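PDB 6ABQ: PadR family transcriptional regulator from Listeria monocytogenes, which probably binds DNA as a dimeric PadR-family transcription factor and regulates gene expression in response to a ligand. Local coordinates for residues Met21-Arg25 and Ile36-Leu40. Residues are numbered along the deposited sequence.
Sequences MILER and ITKYL
In the winged helix-turn-helix fold of PadR regulators the first two helices pack across each other in the small helical core; Met-21-Arg-25 on helix 17-27 against Ile-36-Leu-40 on helix 33-42 is an example. Both segments are α-helical; the axes of the two short segments approach to 10.6 Å, with 112° between their N-to-C directions, and CA atoms lie 8.0 Å apart for Met-21 and Leu-40 and 6.8 Å for Ile-22 and Ile-36. Met-21 sets CB 3.8 Å from Leu-40 CD2, while its m, m, p rotamer leads the thioether away. Met-21 O accepts a hydrogen bond from a water 2.9 Å away, which is also hydrogen-bonded to Tyr-39 OH at 2.8 Å, bridging the helices. Ile-22 CG1 rests against both Ile-36 CG2 and Leu-40 CD1, 3.8 Å from each. One turn on, Arg-25, with chi1 t and chi2 p, lays CD over the face of the Tyr-39 ring (chi1 t), a CH-pi contact 3.7 Å from the centroid; its guanidinium continues to a salt bridge with Glu-35. Helix 50-62 packs on Ile-22, and helix 86-110 on Met-21, where Ile-106 of the second subunit also touches.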
ATOM      1  N   MET B  21       4.730   2.037   9.438  1.00 19.02           N
ATOM      2  CA  MET B  21       4.175   3.050  10.343  1.00 17.37           C
ATOM      3  C   MET B  21       4.236   2.602  11.796  1.00 14.69           C
ATOM      4  O   MET B  21       4.655   3.373  12.667  1.00 14.20           O
ATOM      5  CB  MET B  21       2.732   3.418   9.956  1.00 17.61           C
ATOM      6  CG  MET B  21       2.562   4.132   8.619  1.00 20.74           C
ATOM      7  SD  MET B  21       3.458   5.690   8.524  1.00 22.89           S
ATOM      8  CE  MET B  21       5.043   5.157   7.885  1.00 24.97           C
ATOM      9  N   ILE B  22       3.840   1.353  12.032  1.00 13.63           N
ATOM     10  CA  ILE B  22       3.803   0.768  13.371  1.00 11.70           C
ATOM     11  C   ILE B  22       5.221   0.652  13.947  1.00 11.65           C
ATOM     12  O   ILE B  22       5.457   1.094  15.071  1.00 10.82           O
ATOM     13  CB  ILE B  22       3.012  -0.569  13.388  1.00 11.47           C
ATOM     14  CG1 ILE B  22       1.541  -0.290  13.028  1.00 11.76           C
ATOM     15  CG2 ILE B  22       3.109  -1.240  14.757  1.00 10.24           C
ATOM     16  CD1 ILE B  22       0.679  -1.501  12.747  1.00 12.58           C
ATOM     17  N   LEU B  23       6.152   0.104  13.161  1.00 13.11           N
ATOM     18  CA  LEU B  23       7.568   0.065  13.526  1.00 13.81           C
ATOM     19  C   LEU B  23       8.115   1.466  13.859  1.00 14.35           C
ATOM     20  O   LEU B  23       8.820   1.628  14.862  1.00 14.10           O
ATOM     21  CB  LEU B  23       8.418  -0.613  12.428  1.00 16.23           C
ATOM     22  CG  LEU B  23       8.301  -2.128  12.174  1.00 16.81           C
ATOM     23  CD1 LEU B  23       9.023  -2.518  10.892  1.00 20.12           C
ATOM     24  CD2 LEU B  23       8.811  -2.968  13.334  1.00 15.92           C
ATOM     25  N   GLU B  24       7.765   2.459  13.036  1.00 15.55           N
ATOM     26  CA  GLU B  24       8.141   3.863  13.273  1.00 16.79           C
ATOM     27  C   GLU B  24       7.615   4.400  14.604  1.00 15.22           C
ATOM     28  O   GLU B  24       8.362   5.034  15.341  1.00 16.14           O
ATOM     29  CB  GLU B  24       7.707   4.764  12.102  1.00 18.87           C
ATOM     30  CG  GLU B  24       8.016   6.251  12.276  1.00 20.91           C
ATOM     31  CD  GLU B  24       9.499   6.605  12.161  1.00 23.69           C
ATOM     32  OE1 GLU B  24      10.255   5.934  11.432  1.00 25.11           O
ATOM     33  OE2 GLU B  24       9.911   7.583  12.807  1.00 25.06           O
ATOM     34  N   ARG B  25       6.342   4.135  14.901  1.00 13.48           N
ATOM     35  CA  ARG B  25       5.730   4.519  16.172  1.00 12.52           C
ATOM     36  C   ARG B  25       6.398   3.810  17.365  1.00 11.77           C
ATOM     37  O   ARG B  25       6.670   4.450  18.387  1.00 12.46           O
ATOM     38  CB  ARG B  25       4.211   4.267  16.147  1.00 11.44           C
ATOM     39  CG  ARG B  25       3.475   4.479  17.474  1.00 10.97           C
ATOM     40  CD  ARG B  25       3.571   5.918  17.978  1.00 12.66           C
ATOM     41  NE  ARG B  25       3.090   6.056  19.349  1.00 12.95           N
ATOM     42  CZ  ARG B  25       3.820   5.840  20.445  1.00 13.26           C
ATOM     43  NH1 ARG B  25       5.094   5.477  20.364  1.00 13.17           N
ATOM     44  NH2 ARG B  25       3.266   5.996  21.639  1.00 14.20           N
ATOM     45  N   ILE B  36      -1.107   2.380  19.692  1.00 10.68           N
ATOM     46  CA  ILE B  36      -0.693   2.357  18.280  1.00  9.98           C
ATOM     47  C   ILE B  36      -1.881   2.623  17.346  1.00 10.77           C
ATOM     48  O   ILE B  36      -1.760   3.440  16.429  1.00 11.24           O
ATOM     49  CB  ILE B  36       0.010   1.026  17.901  1.00  9.19           C
ATOM     50  CG1 ILE B  36       1.326   0.869  18.676  1.00  8.76           C
ATOM     51  CG2 ILE B  36       0.265   0.940  16.389  1.00  9.33           C
ATOM     52  CD1 ILE B  36       1.795  -0.567  18.852  1.00  8.59           C
ATOM     53  N   THR B  37      -3.010   1.940  17.588  1.00 11.44           N
ATOM     54  CA  THR B  37      -4.240   2.099  16.801  1.00 12.72           C
ATOM     55  C   THR B  37      -4.700   3.555  16.814  1.00 13.81           C
ATOM     56  O   THR B  37      -4.953   4.131  15.755  1.00 14.58           O
ATOM     57  CB  THR B  37      -5.397   1.196  17.313  1.00 13.98           C
ATOM     58  OG1 THR B  37      -4.941  -0.148  17.462  1.00 13.53           O
ATOM     59  CG2 THR B  37      -6.581   1.215  16.354  1.00 15.66           C
ATOM     60  N   LYS B  38      -4.783   4.136  18.012  1.00 14.43           N
ATOM     61  CA  LYS B  38      -5.226   5.528  18.189  1.00 16.21           C
ATOM     62  C   LYS B  38      -4.269   6.525  17.535  1.00 16.12           C
ATOM     63  O   LYS B  38      -4.720   7.499  16.932  1.00 17.77           O
ATOM     64  CB  LYS B  38      -5.454   5.864  19.668  1.00 17.63           C
ATOM     65  CG  LYS B  38      -6.480   4.978  20.382  1.00 18.76           C
ATOM     66  CD  LYS B  38      -7.930   5.421  20.173  1.00 21.33           C
ATOM     67  CE  LYS B  38      -8.632   4.573  19.121  1.00 21.07           C
ATOM     68  NZ  LYS B  38      -9.676   3.700  19.734  1.00 23.04           N
ATOM     69  N   TYR B  39      -2.963   6.259  17.638  1.00 14.66           N
ATOM     70  CA  TYR B  39      -1.936   7.028  16.929  1.00 14.95           C
ATOM     71  C   TYR B  39      -2.184   7.046  15.406  1.00 15.43           C
ATOM     72  O   TYR B  39      -2.108   8.101  14.782  1.00 17.23           O
ATOM     73  CB  TYR B  39      -0.513   6.515  17.256  1.00 13.62           C
ATOM     74  CG  TYR B  39       0.538   7.028  16.294  1.00 14.25           C
ATOM     75  CD1 TYR B  39       1.036   8.339  16.391  1.00 16.33           C
ATOM     76  CD2 TYR B  39       1.011   6.215  15.256  1.00 13.52           C
ATOM     77  CE1 TYR B  39       1.981   8.817  15.479  1.00 17.66           C
ATOM     78  CE2 TYR B  39       1.955   6.676  14.346  1.00 14.83           C
ATOM     79  CZ  TYR B  39       2.437   7.971  14.452  1.00 16.88           C
ATOM     80  OH  TYR B  39       3.374   8.407  13.532  1.00 18.83           O
ATOM     81  N   LEU B  40      -2.468   5.875  14.832  1.00 14.38           N
ATOM     82  CA  LEU B  40      -2.749   5.751  13.399  1.00 15.38           C
ATOM     83  C   LEU B  40      -4.075   6.410  12.992  1.00 17.37           C
ATOM     84  O   LEU B  40      -4.144   7.024  11.927  1.00 19.19           O
ATOM     85  CB  LEU B  40      -2.693   4.282  12.941  1.00 14.48           C
ATOM     86  CG  LEU B  40      -1.334   3.582  13.077  1.00 13.18           C
ATOM     87  CD1 LEU B  40      -1.489   2.067  13.045  1.00 12.63           C
ATOM     88  CD2 LEU B  40      -0.346   4.061  12.018  1.00 14.41           C
TER
HETATM   89  O   HOH W   1       4.389   6.203  12.173  1.00 11.21           O